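Local atomic coordinates of hypothetical protein (Bacteroides fragilis, PDB entry 4JJA), a protein that is of unknown function but probably acts on peptidoglycan as an exo-beta-N-acetylmuramidase. Residues A[231-236]-A[304-309]; A[247-252]-A[288-293]; A[264-269]-A[282-287]. All coordinates share one frame; numbering follows the deposited sequence.

Contact 1: residues A[231-236]-A[304-309]; sequences PSICLF and LDYLID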
ATOM      1  N   PRO A 231       8.533   4.030  -2.187  1.00  8.19           N
ATOM      2  CA  PRO A 231       8.264   4.148  -3.618  1.00  9.04           C
ATOM      3  C   PRO A 231       9.473   4.019  -4.521  1.00  9.75           C
ATOM      4  O   PRO A 231       9.362   3.517  -5.640  1.00 11.40           O
ATOM      5  CB  PRO A 231       7.653   5.563  -3.748  1.00 10.09           C
ATOM      6  CG  PRO A 231       7.117   5.843  -2.398  1.00  9.64           C
ATOM      7  CD  PRO A 231       8.013   5.177  -1.403  1.00  8.77           C
ATOM      8  N   SER A 232      10.609   4.503  -4.037  1.00  8.93           N
ATOM      9  CA  SER A 232      11.871   4.472  -4.794  1.00  9.77           C
ATOM     10  C   SER A 232      12.591   3.136  -4.596  1.00  9.66           C
ATOM     11  O   SER A 232      13.022   2.497  -5.543  1.00 14.53           O
ATOM     12  CB  SER A 232      12.790   5.626  -4.354  1.00  9.92           C
ATOM     13  OG  SER A 232      12.190   6.884  -4.592  1.00 10.59           O
ATOM     14  N   ILE A 233      12.670   2.686  -3.381  1.00  7.64           N
ATOM     15  CA  ILE A 233      13.501   1.531  -3.035  1.00  8.22           C
ATOM     16  C   ILE A 233      12.842   0.192  -3.341  1.00  7.30           C
ATOM     17  O   ILE A 233      13.529  -0.742  -3.686  1.00  8.10           O
ATOM     18  CB  ILE A 233      13.971   1.645  -1.547  1.00  8.75           C
ATOM     19  CG1 ILE A 233      14.861   2.865  -1.410  1.00  9.75           C
ATOM     20  CG2 ILE A 233      14.707   0.387  -1.042  1.00 10.35           C
ATOM     21  CD1 ILE A 233      16.194   2.798  -2.137  1.00 11.90           C
ATOM     22  N   CYS A 234      11.523   0.102  -3.300  1.00  7.42           N
ATOM     23  CA  CYS A 234      10.848  -1.151  -3.608  1.00  8.06           C
ATOM     24  C   CYS A 234      11.051  -1.546  -5.069  1.00  7.88           C
ATOM     25  O   CYS A 234      10.926  -2.704  -5.392  1.00  8.33           O
ATOM     26  CB  CYS A 234       9.333  -1.081  -3.281  1.00  8.73           C
ATOM     27  SG  CYS A 234       8.552  -2.698  -3.133  1.00 11.36           S
ATOM     28  N   LEU A 235      11.433  -0.603  -5.936  1.00  7.98           N
ATOM     29  CA  LEU A 235      11.790  -0.988  -7.307  1.00  8.18           C
ATOM     30  C   LEU A 235      12.899  -2.010  -7.367  1.00  7.87           C
ATOM     31  O   LEU A 235      13.008  -2.767  -8.351  1.00  8.12           O
ATOM     32  CB  LEU A 235      12.095   0.261  -8.125  1.00  9.28           C
ATOM     33  CG  LEU A 235      10.941   1.285  -8.189  1.00 11.18           C
ATOM     34  CD1 LEU A 235      11.399   2.495  -9.026  1.00 14.33           C
ATOM     35  CD2 LEU A 235       9.662   0.690  -8.742  1.00 15.17           C
ATOM     36  N   PHE A 236      13.746  -2.045  -6.347  1.00  7.36           N
ATOM     37  CA  PHE A 236      14.786  -3.055  -6.291  1.00  7.03           C
ATOM     38  C   PHE A 236      14.275  -4.477  -6.181  1.00  7.98           C
ATOM     39  O   PHE A 236      15.015  -5.415  -6.449  1.00  7.66           O
ATOM     40  CB  PHE A 236      15.808  -2.792  -5.182  1.00  6.97           C
ATOM     41  CG  PHE A 236      16.773  -1.668  -5.451  1.00  6.60           C
ATOM     42  CD1 PHE A 236      17.637  -1.729  -6.519  1.00  7.84           C
ATOM     43  CD2 PHE A 236      16.869  -0.572  -4.609  1.00  7.14           C
ATOM     44  CE1 PHE A 236      18.594  -0.765  -6.719  1.00  7.54           C
ATOM     45  CE2 PHE A 236      17.821   0.435  -4.815  1.00  7.56           C
ATOM     46  CZ  PHE A 236      18.669   0.329  -5.895  1.00  7.85           C
ATOM     47  N   LEU A 304      14.889   7.667  -9.177  1.00  9.31           N
ATOM     48  CA  LEU A 304      15.565   6.600  -9.906  1.00  8.82           C
ATOM     49  C   LEU A 304      17.065   6.590  -9.749  1.00  9.08           C
ATOM     50  O   LEU A 304      17.724   5.708 -10.282  1.00  9.34           O
ATOM     51  CB  LEU A 304      15.178   6.613 -11.383  1.00 10.14           C
ATOM     52  CG  LEU A 304      13.727   6.447 -11.729  1.00 10.43           C
ATOM     53  CD1 LEU A 304      13.502   6.649 -13.215  1.00 13.56           C
ATOM     54  CD2 LEU A 304      13.187   5.069 -11.245  1.00 11.85           C
ATOM     55  N   ASP A 305      17.623   7.542  -9.005  1.00  9.06           N
ATOM     56  CA  ASP A 305      19.071   7.580  -8.816  1.00  9.97           C
ATOM     57  C   ASP A 305      19.620   6.261  -8.313  1.00  9.21           C
ATOM     58  O   ASP A 305      20.737   5.856  -8.681  1.00  9.71           O
ATOM     59  CB  ASP A 305      19.501   8.695  -7.824  1.00 10.46           C
ATOM     60  CG  ASP A 305      19.476  10.107  -8.382  1.00 13.78           C
ATOM     61  OD1 ASP A 305      19.354  10.292  -9.583  1.00 15.15           O
ATOM     62  OD2 ASP A 305      19.623  11.054  -7.558  1.00 17.61           O
ATOM     63  N   TYR A 306      18.894   5.639  -7.368  1.00  8.85           N
ATOM     64  CA  TYR A 306      19.427   4.483  -6.707  1.00  9.31           C
ATOM     65  C   TYR A 306      19.483   3.295  -7.668  1.00  8.98           C
ATOM     66  O   TYR A 306      20.494   2.576  -7.757  1.00  9.14           O
ATOM     67  CB  TYR A 306      18.566   4.152  -5.468  1.00  9.85           C
ATOM     68  CG  TYR A 306      18.273   5.362  -4.601  1.00 10.24           C
ATOM     69  CD1 TYR A 306      19.293   6.175  -4.155  1.00 10.00           C
ATOM     70  CD2 TYR A 306      16.988   5.669  -4.206  1.00 10.98           C
ATOM     71  CE1 TYR A 306      19.026   7.316  -3.367  1.00 12.71           C
ATOM     72  CE2 TYR A 306      16.714   6.796  -3.408  1.00 11.57           C
ATOM     73  CZ  TYR A 306      17.746   7.620  -3.006  1.00 12.24           C
ATOM     74  OH  TYR A 306      17.459   8.693  -2.177  1.00 14.66           O
ATOM     75  N   LEU A 307      18.391   3.064  -8.378  1.00  9.49           N
ATOM     76  CA  LEU A 307      18.321   2.018  -9.339  0.50  8.80           C
ATOM     77  C   LEU A 307      19.410   2.154 -10.442  1.00  8.50           C
ATOM     78  O   LEU A 307      20.071   1.194 -10.815  1.00  9.54           O
ATOM     79  CB  LEU A 307      16.893   2.066  -9.881  0.50  9.29           C
ATOM     80  CG  LEU A 307      16.500   0.967 -10.832  0.50  6.25           C
ATOM     81  CD1 LEU A 307      16.397  -0.383 -10.142  0.50  8.14           C
ATOM     82  CD2 LEU A 307      15.189   1.285 -11.478  0.50  5.29           C
ATOM     83  N   ILE A 308      19.560   3.384 -10.914  1.00  8.55           N
ATOM     84  CA  ILE A 308      20.525   3.659 -11.973  1.00  8.99           C
ATOM     85  C   ILE A 308      21.941   3.444 -11.471  1.00  9.57           C
ATOM     86  O   ILE A 308      22.803   2.878 -12.163  1.00  9.48           O
ATOM     87  CB  ILE A 308      20.260   5.067 -12.546  1.00  9.99           C
ATOM     88  CG1 ILE A 308      18.927   5.083 -13.294  1.00 10.31           C
ATOM     89  CG2 ILE A 308      21.462   5.586 -13.398  1.00 12.12           C
ATOM     90  CD1 ILE A 308      18.463   6.461 -13.750  1.00 12.39           C
ATOM     91  N   ASP A 309      22.203   3.880 -10.244  1.00  8.76           N
ATOM     92  CA  ASP A 309      23.498   3.655  -9.634  1.00  9.69           C
ATOM     93  C   ASP A 309      23.860   2.178  -9.580  1.00  8.42           C
ATOM     94  O   ASP A 309      24.958   1.781  -9.986  1.00  9.76           O
ATOM     95  CB  ASP A 309      23.481   4.267  -8.226  1.00 10.85           C
ATOM     96  CG  ASP A 309      24.771   4.083  -7.463  1.00 13.39           C
ATOM     97  OD1 ASP A 309      25.795   4.468  -8.028  1.00 19.45           O
ATOM     98  OD2 ASP A 309      24.727   3.679  -6.320  1.00 18.75           O
TER
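Phe236 and Tyr306 meet with their side chains at about a right angle: Phe236 CE2 lies 3.8 Å from Tyr306 CB, and Phe236 CZ ends 3.4 Å from Tyr306 O, which sits at the ring's edge, near its plane. Phe236 CG stands beside its backbone N, anti to the carbonyl carbon (chi1 -74°). The CE1 rim of the ring reaches the backbone of the next residue, 3.8 Å from Leu307 CA; in one of two conformers of Leu307, CD1 also comes to 4.1 Å from Phe236 CD1. The first segment is the end of helix 224-233 running on into a 3-10 segment, and the second is the first turn of helix 305-314, so the contact is apolar helix packing inside the NamZ C-terminal region. Ile233, its chi2 at -67°, brings CD1 to 3.6 Å from Tyr306 CD2, the two side chains crossing at about a right angle. Ser232 CB approaches the edge of the same ring, 4.2 Å from Tyr306 CD2, while its hydroxyl is hydrogen-bonded to Asn303 N just before the second helix. Further along the first segment, the methyls Leu235 CD1 and Leu304 CD2 meet at 3.8 Å. Tyr254 stacks on Phe236, and helix 325-329 adds Val329 against Leu235.

Contact 2: residues A[247-252]-A[288-293]; sequences TTLPFQ and NLSNLS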
ATOM      1  N   THR A 247      17.943  -6.833   7.957  1.00  8.74           N
ATOM      2  CA  THR A 247      18.791  -5.897   8.627  1.00  8.71           C
ATOM      3  C   THR A 247      17.921  -5.015   9.546  1.00  9.27           C
ATOM      4  O   THR A 247      16.698  -5.057   9.504  1.00  9.67           O
ATOM      5  CB  THR A 247      19.603  -4.988   7.658  1.00 10.35           C
ATOM      6  OG1 THR A 247      18.756  -3.962   7.129  1.00  9.61           O
ATOM      7  CG2 THR A 247      20.312  -5.806   6.575  1.00 11.42           C
ATOM      8  N   THR A 248      18.590  -4.116  10.286  1.00  8.98           N
ATOM      9  CA  THR A 248      17.895  -3.103  11.051  1.00  9.91           C
ATOM     10  C   THR A 248      17.319  -1.964  10.221  1.00  9.28           C
ATOM     11  O   THR A 248      16.639  -1.099  10.772  1.00 10.39           O
ATOM     12  CB  THR A 248      18.765  -2.529  12.143  1.00 10.97           C
ATOM     13  OG1 THR A 248      19.860  -1.817  11.558  1.00 12.29           O
ATOM     14  CG2 THR A 248      19.258  -3.611  13.144  1.00 12.62           C
ATOM     15  N   LEU A 249      17.597  -1.912   8.926  1.00  8.65           N
ATOM     16  CA  LEU A 249      17.265  -0.785   8.077  1.00  9.00           C
ATOM     17  C   LEU A 249      16.537  -1.187   6.783  1.00  8.54           C
ATOM     18  O   LEU A 249      16.888  -0.747   5.691  1.00  8.77           O
ATOM     19  CB  LEU A 249      18.543   0.024   7.767  1.00  8.92           C
ATOM     20  CG  LEU A 249      19.237   0.693   8.923  1.00 10.90           C
ATOM     21  CD1 LEU A 249      20.572   1.306   8.459  1.00 12.59           C
ATOM     22  CD2 LEU A 249      18.357   1.719   9.605  1.00 13.63           C
ATOM     23  N   PRO A 250      15.485  -2.008   6.902  1.00  8.67           N
ATOM     24  CA  PRO A 250      14.778  -2.393   5.670  1.00  9.32           C
ATOM     25  C   PRO A 250      14.176  -1.199   4.972  1.00  8.66           C
ATOM     26  O   PRO A 250      13.636  -0.297   5.579  1.00  9.18           O
ATOM     27  CB  PRO A 250      13.707  -3.356   6.157  1.00  9.43           C
ATOM     28  CG  PRO A 250      13.447  -2.930   7.548  1.00 10.44           C
ATOM     29  CD  PRO A 250      14.807  -2.497   8.107  1.00  9.66           C
ATOM     30  N   PHE A 251      14.298  -1.214   3.646  1.00  8.73           N
ATOM     31  CA  PHE A 251      13.833  -0.140   2.772  1.00  9.01           C
ATOM     32  C   PHE A 251      14.567   1.166   2.959  1.00  9.85           C
ATOM     33  O   PHE A 251      14.174   2.175   2.378  1.00 11.77           O
ATOM     34  CB  PHE A 251      12.313   0.060   2.772  1.00 10.58           C
ATOM     35  CG  PHE A 251      11.574  -1.081   2.128  1.00  9.81           C
ATOM     36  CD1 PHE A 251      11.439  -1.154   0.763  1.00  9.48           C
ATOM     37  CD2 PHE A 251      11.073  -2.098   2.880  1.00 10.53           C
ATOM     38  CE1 PHE A 251      10.799  -2.218   0.188  1.00  9.93           C
ATOM     39  CE2 PHE A 251      10.430  -3.137   2.292  1.00 12.26           C
ATOM     40  CZ  PHE A 251      10.313  -3.227   0.960  1.00 10.74           C
ATOM     41  N   GLN A 252      15.709   1.140   3.658  1.00  8.55           N
ATOM     42  CA  GLN A 252      16.464   2.350   3.947  1.00  8.86           C
ATOM     43  C   GLN A 252      17.917   2.260   3.523  1.00  8.71           C
ATOM     44  O   GLN A 252      18.717   3.130   3.822  1.00  9.94           O
ATOM     45  CB  GLN A 252      16.374   2.688   5.434  1.00  9.14           C
ATOM     46  CG  GLN A 252      14.959   2.975   5.930  1.00 10.01           C
ATOM     47  CD  GLN A 252      14.819   2.718   7.400  1.00  9.26           C
ATOM     48  OE1 GLN A 252      15.133   3.611   8.195  1.00 11.34           O
ATOM     49  NE2 GLN A 252      14.442   1.505   7.785  1.00 10.35           N
ATOM     50  N   ASN A 288      23.707   3.644   2.498  1.00 11.00           N
ATOM     51  CA  ASN A 288      22.807   3.808   3.646  1.00 10.97           C
ATOM     52  C   ASN A 288      22.039   5.124   3.462  1.00 10.89           C
ATOM     53  O   ASN A 288      22.653   6.178   3.467  1.00 13.05           O
ATOM     54  CB  ASN A 288      23.659   3.819   4.941  1.00 12.27           C
ATOM     55  CG  ASN A 288      22.847   3.898   6.208  1.00 13.54           C
ATOM     56  OD1 ASN A 288      21.658   4.086   6.186  1.00 13.00           O
ATOM     57  ND2 ASN A 288      23.547   3.845   7.353  1.00 18.31           N
ATOM     58  N   LEU A 289      20.726   5.025   3.314  1.00 10.74           N
ATOM     59  CA  LEU A 289      19.844   6.159   3.084  1.00 10.63           C
ATOM     60  C   LEU A 289      19.109   6.545   4.344  1.00 11.50           C
ATOM     61  O   LEU A 289      18.276   7.458   4.300  1.00 13.43           O
ATOM     62  CB  LEU A 289      18.834   5.895   1.943  1.00 10.92           C
ATOM     63  CG  LEU A 289      19.490   5.559   0.608  1.00 10.78           C
ATOM     64  CD1 LEU A 289      18.379   5.055  -0.356  1.00 12.63           C
ATOM     65  CD2 LEU A 289      20.276   6.733   0.026  1.00 12.33           C
ATOM     66  N   SER A 290      19.409   5.893   5.460  1.00 12.49           N
ATOM     67  CA  SER A 290      18.565   6.027   6.656  1.00 13.59           C
ATOM     68  C   SER A 290      18.693   7.365   7.340  1.00 15.29           C
ATOM     69  O   SER A 290      17.865   7.646   8.201  1.00 16.49           O
ATOM     70  CB  SER A 290      18.860   4.895   7.628  1.00 14.35           C
ATOM     71  OG  SER A 290      20.133   5.012   8.196  1.00 14.73           O
ATOM     72  N   ASN A 291      19.728   8.137   6.990  1.00 15.84           N
ATOM     73  CA  ASN A 291      19.937   9.460   7.586  1.00 17.43           C
ATOM     74  C   ASN A 291      19.497  10.620   6.686  1.00 16.65           C
ATOM     75  O   ASN A 291      19.678  11.792   7.009  1.00 17.96           O
ATOM     76  CB  ASN A 291      21.410   9.635   8.033  1.00 19.25           C
ATOM     77  CG  ASN A 291      21.845   8.573   9.039  1.00 24.36           C
ATOM     78  OD1 ASN A 291      22.851   7.879   8.827  1.00 32.66           O
ATOM     79  ND2 ASN A 291      21.044   8.371  10.078  1.00 27.47           N
ATOM     80  N   LEU A 292      18.904  10.336   5.533  1.00 14.82           N
ATOM     81  CA  LEU A 292      18.251  11.374   4.738  1.00 15.07           C
ATOM     82  C   LEU A 292      17.141  11.973   5.609  1.00 16.65           C
ATOM     83  O   LEU A 292      16.456  11.255   6.356  1.00 18.23           O
ATOM     84  CB  LEU A 292      17.625  10.817   3.471  1.00 15.99           C
ATOM     85  CG  LEU A 292      18.569  10.373   2.377  1.00 16.54           C
ATOM     86  CD1 LEU A 292      17.744   9.749   1.230  1.00 18.56           C
ATOM     87  CD2 LEU A 292      19.447  11.495   1.826  1.00 22.40           C
ATOM     88  N   SER A 293      16.987  13.287   5.538  1.00 17.59           N
ATOM     89  CA  SER A 293      15.839  13.884   6.172  1.00 17.23           C
ATOM     90  C   SER A 293      14.554  13.516   5.467  1.00 15.77           C
ATOM     91  O   SER A 293      14.534  13.251   4.266  1.00 16.92           O
ATOM     92  CB  SER A 293      15.947  15.412   6.187  1.00 18.23           C
ATOM     93  OG  SER A 293      15.897  15.989   4.885  1.00 20.43           O
TER
HETATM   94  O   HOH W   1      16.034   5.777   9.576  1.00 22.84           O
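Leu249, whose N is bonded to Thr247 OG1 in an ST turn, spreads its two methyls over the turn that starts at Asn288: CD1 lies 3.7 Å from Ser290 OG and 3.8 Å from Asn288 OD1, while CD2 packs 3.8 Å from Ser290 CB. A type II beta turn then runs from Leu249 to Gln252. Within it, Pro250 O accepts from Gln252 NE2 at 3.0 Å in a nearly straight bond (171°), the oxygen lying in the amide plane of Gln252 but the donor above the carbonyl plane of Pro250. Gln252 makes the hydrogen bond between the segments, its O accepting from Leu289 N at 2.8 Å. Its CB and OE1 each lie 4.0 Å from Ser290 CB, and OE1 accepts a hydrogen bond from a water that also donates to Ser290 O. Asn223 ND2 is a further partner of OE1. Across from Gln252, Asn288 closes an Asx turn: with CG anti to the backbone N (chi1 -176°), OD1 accepts from both Ser290 N and, at 2.7 Å, Ser290 OG. Asn288 OD1, beside Leu249 CD1, is thus satisfied by Ser290 of its own turn, and one backbone bond and one water join the two loops.

Contact 3: residues A[264-269]-A[282-287]; sequences YNFTPR and KLCHGV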
ATOM      1  N   TYR A 264      29.629   1.731   2.669  1.00 16.65           N
ATOM      2  CA  TYR A 264      28.697   1.083   3.566  1.00 14.00           C
ATOM      3  C   TYR A 264      28.532  -0.369   3.161  1.00 12.99           C
ATOM      4  O   TYR A 264      28.548  -0.686   1.985  1.00 12.95           O
ATOM      5  CB  TYR A 264      27.359   1.823   3.541  1.00 13.38           C
ATOM      6  CG  TYR A 264      26.275   1.191   4.369  1.00 12.92           C
ATOM      7  CD1 TYR A 264      26.334   1.222   5.763  1.00 15.82           C
ATOM      8  CD2 TYR A 264      25.189   0.605   3.777  1.00 12.72           C
ATOM      9  CE1 TYR A 264      25.340   0.613   6.541  1.00 16.17           C
ATOM     10  CE2 TYR A 264      24.183   0.029   4.514  1.00 14.40           C
ATOM     11  CZ  TYR A 264      24.269   0.010   5.880  1.00 14.07           C
ATOM     12  OH  TYR A 264      23.315  -0.616   6.618  1.00 18.37           O
ATOM     13  N   ASN A 265      28.320  -1.224   4.143  1.00 11.89           N
ATOM     14  CA  ASN A 265      28.000  -2.601   3.906  1.00 12.85           C
ATOM     15  C   ASN A 265      27.093  -3.128   4.988  1.00 11.71           C
ATOM     16  O   ASN A 265      26.962  -2.526   6.061  1.00 13.62           O
ATOM     17  CB  ASN A 265      29.247  -3.447   3.717  1.00 14.28           C
ATOM     18  CG  ASN A 265      30.159  -3.426   4.878  1.00 18.40           C
ATOM     19  OD1 ASN A 265      29.837  -3.912   5.972  1.00 23.33           O
ATOM     20  ND2 ASN A 265      31.358  -2.923   4.629  1.00 23.46           N
ATOM     21  N   PHE A 266      26.404  -4.203   4.674  1.00 11.18           N
ATOM     22  CA  PHE A 266      25.470  -4.874   5.562  1.00 11.16           C
ATOM     23  C   PHE A 266      25.346  -6.310   5.183  1.00 11.06           C
ATOM     24  O   PHE A 266      25.612  -6.673   4.061  1.00 11.42           O
ATOM     25  CB  PHE A 266      24.099  -4.184   5.542  1.00 10.48           C
ATOM     26  CG  PHE A 266      23.431  -4.168   4.208  1.00 11.22           C
ATOM     27  CD1 PHE A 266      23.675  -3.140   3.311  1.00 10.39           C
ATOM     28  CD2 PHE A 266      22.542  -5.165   3.832  1.00 10.36           C
ATOM     29  CE1 PHE A 266      23.037  -3.141   2.066  1.00 10.81           C
ATOM     30  CE2 PHE A 266      21.902  -5.113   2.578  1.00 10.47           C
ATOM     31  CZ  PHE A 266      22.154  -4.106   1.698  1.00 11.44           C
ATOM     32  N   THR A 267      24.882  -7.140   6.100  1.00 11.19           N
ATOM     33  CA  THR A 267      24.663  -8.535   5.821  1.00 10.92           C
ATOM     34  C   THR A 267      23.273  -8.927   6.262  1.00 10.82           C
ATOM     35  O   THR A 267      22.970  -9.002   7.458  1.00 11.36           O
ATOM     36  CB  THR A 267      25.702  -9.430   6.570  1.00 11.86           C
ATOM     37  OG1 THR A 267      27.031  -9.003   6.210  1.00 14.79           O
ATOM     38  CG2 THR A 267      25.475 -10.910   6.258  1.00 13.31           C
ATOM     39  N   PRO A 268      22.382  -9.198   5.300  1.00 10.22           N
ATOM     40  CA  PRO A 268      21.072  -9.706   5.666  1.00 10.47           C
ATOM     41  C   PRO A 268      21.165 -10.997   6.504  1.00  9.99           C
ATOM     42  O   PRO A 268      21.938 -11.917   6.180  1.00 11.03           O
ATOM     43  CB  PRO A 268      20.392  -9.938   4.301  1.00 10.14           C
ATOM     44  CG  PRO A 268      21.127  -8.989   3.390  1.00 10.33           C
ATOM     45  CD  PRO A 268      22.543  -9.093   3.846  1.00  9.65           C
ATOM     46  N   ARG A 269      20.356 -11.106   7.559  1.00  9.31           N
ATOM     47  CA  ARG A 269      20.287 -12.268   8.429  1.00  9.59           C
ATOM     48  C   ARG A 269      18.894 -12.847   8.423  1.00  9.71           C
ATOM     49  O   ARG A 269      17.913 -12.171   8.088  1.00 11.19           O
ATOM     50  CB  ARG A 269      20.696 -11.881   9.841  1.00  9.21           C
ATOM     51  CG  ARG A 269      22.078 -11.353   9.918  1.00 10.33           C
ATOM     52  CD  ARG A 269      23.154 -12.321   9.420  1.00  9.41           C
ATOM     53  NE  ARG A 269      24.482 -11.810   9.674  1.00  9.93           N
ATOM     54  CZ  ARG A 269      25.598 -12.400   9.284  1.00 10.87           C
ATOM     55  NH1 ARG A 269      25.550 -13.539   8.620  1.00 11.64           N
ATOM     56  NH2 ARG A 269      26.774 -11.858   9.546  1.00 11.27           N
ATOM     57  N   LYS A 282      25.128 -12.907   3.084  1.00 12.68           N
ATOM     58  CA  LYS A 282      26.133 -12.306   2.205  1.00 14.35           C
ATOM     59  C   LYS A 282      26.446 -10.894   2.584  1.00 13.52           C
ATOM     60  O   LYS A 282      25.532 -10.124   2.830  1.00 13.62           O
ATOM     61  CB  LYS A 282      25.583 -12.186   0.755  1.00 16.48           C
ATOM     62  CG  LYS A 282      25.009 -13.374   0.189  1.00 22.01           C
ATOM     63  CD  LYS A 282      26.058 -14.332  -0.207  1.00 22.25           C
ATOM     64  CE  LYS A 282      25.477 -15.279  -1.272  1.00 20.53           C
ATOM     65  NZ  LYS A 282      26.647 -16.022  -1.780  1.00 15.19           N
ATOM     66  N   LEU A 283      27.710 -10.523   2.506  1.00 12.75           N
ATOM     67  CA  LEU A 283      28.143  -9.189   2.727  1.00 13.45           C
ATOM     68  C   LEU A 283      27.759  -8.382   1.493  1.00 12.39           C
ATOM     69  O   LEU A 283      28.230  -8.639   0.373  1.00 15.14           O
ATOM     70  CB  LEU A 283      29.661  -9.083   2.978  1.00 13.68           C
ATOM     71  CG  LEU A 283      30.158  -7.678   3.281  1.00 16.42           C
ATOM     72  CD1 LEU A 283      29.550  -7.143   4.573  1.00 18.55           C
ATOM     73  CD2 LEU A 283      31.706  -7.684   3.292  1.00 21.95           C
ATOM     74  N   CYS A 284      26.846  -7.438   1.675  1.00 11.28           N
ATOM     75  CA  CYS A 284      26.349  -6.541   0.641  1.00 11.56           C
ATOM     76  C   CYS A 284      26.998  -5.183   0.760  1.00 11.39           C
ATOM     77  O   CYS A 284      27.079  -4.609   1.853  1.00 13.90           O
ATOM     78  CB  CYS A 284      24.838  -6.391   0.771  1.00 11.11           C
ATOM     79  SG  CYS A 284      23.930  -7.913   0.454  1.00 12.04           S
ATOM     80  N   HIS A 285      27.476  -4.661  -0.340  1.00 10.89           N
ATOM     81  CA  HIS A 285      28.096  -3.357  -0.402  1.00 10.45           C
ATOM     82  C   HIS A 285      27.107  -2.391  -1.037  1.00 10.36           C
ATOM     83  O   HIS A 285      26.465  -2.747  -2.023  1.00 10.87           O
ATOM     84  CB  HIS A 285      29.345  -3.449  -1.242  1.00 11.50           C
ATOM     85  CG  HIS A 285      30.321  -4.441  -0.699  1.00 12.71           C
ATOM     86  ND1 HIS A 285      31.103  -4.208   0.408  1.00 16.69           N
ATOM     87  CD2 HIS A 285      30.577  -5.716  -1.079  1.00 14.54           C
ATOM     88  CE1 HIS A 285      31.830  -5.279   0.657  1.00 17.00           C
ATOM     89  NE2 HIS A 285      31.528  -6.220  -0.208  1.00 16.72           N
ATOM     90  N   GLY A 286      27.017  -1.175  -0.506  1.00 10.46           N
ATOM     91  CA  GLY A 286      26.083  -0.236  -1.039  1.00 11.08           C
ATOM     92  C   GLY A 286      25.968   1.066  -0.299  1.00 10.22           C
ATOM     93  O   GLY A 286      26.979   1.634   0.101  1.00 11.04           O
ATOM     94  N   VAL A 287      24.728   1.509  -0.090  1.00  9.84           N
ATOM     95  CA  VAL A 287      24.411   2.865   0.330  1.00  9.50           C
ATOM     96  C   VAL A 287      23.428   2.846   1.469  1.00  9.20           C
ATOM     97  O   VAL A 287      22.472   2.080   1.458  1.00  9.99           O
ATOM     98  CB  VAL A 287      23.848   3.680  -0.840  1.00 10.90           C
ATOM     99  CG1 VAL A 287      23.472   5.067  -0.438  1.00 13.13           C
ATOM    100  CG2 VAL A 287      24.850   3.749  -1.970  1.00 12.59           C
TER
HETATM  101  O   HOH W   2      31.797  -1.847   1.683  1.00 29.11           O
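The short edge strand 265-266 pairs antiparallel with strand 284-288, the central strand of a three-stranded sheet in the NamZ C-terminal region. Phe266 and Cys284 form the hydrogen-bonded pair: Cys284 N donates to Phe266 O at 2.8 Å, nearly along the C=O axis, and Phe266 N donates to Cys284 O at 2.9 Å. A third bond, Gly286 N to Tyr264 O, is straight at hydrogen (168°) although the donor is tilted from the carbonyl plane. On the face carrying Phe266 and Cys284, CG of Phe266 lies between the backbone N and the carbonyl carbon (chi1 61°), and the ring presents one face to Cys284. Cys284 CB stands 3.7 Å from the ring centroid in a CH-pi contact, shifted toward the rim, while SG makes an oblique sulfur-aromatic contact and also meets Pro268 CD at 3.8 Å. Val253 of strand 253-256, on the far side of strand 284-288, and Thr247 add to the packing around Phe266. The other face holds the non-hydrogen-bonded pair Asn265 and His285. A water accepts from Asn265 ND2 and meets His285 ND1 at 2.8 Å, in the imidazole plane, so that it bridges the two side chains. Beside them Leu283 CD1 touches both Asn265 OD1 and Thr267 OG1, each at 3.5 Å. Beyond the strand end, Pro268 CD packs 3.3 Å from Lys282 O. The chemistry is divided between the faces: the buried one is held by carbon and sulfur against an aromatic ring, the Asn265 and His285 face is bridged by a water and flanked by Leu283, and the backbone bonds between them fix the register.

Overall arrangement
From the N terminus, the chain leaves helix 224-233 through 231-236, passes along the loop 247-252 into strand 253-256, and reaches edge strand 265-266. Contact 3 closes the innermost loop when 282-287 returns beside 264-269. Contact 2 closes around it as 288-293 leaves the sheet and meets 247-252, and contact 1 closes the outermost loop where 304-309 starts helix 305-314. The three are therefore nested, without crossing. Contact 2 touches both others: Leu289 packs on Ile233 and Tyr306 of contact 1, and Leu249 CD1 lies against Tyr264 OH of contact 3. Together they join the small antiparallel sheet to a pair of helices.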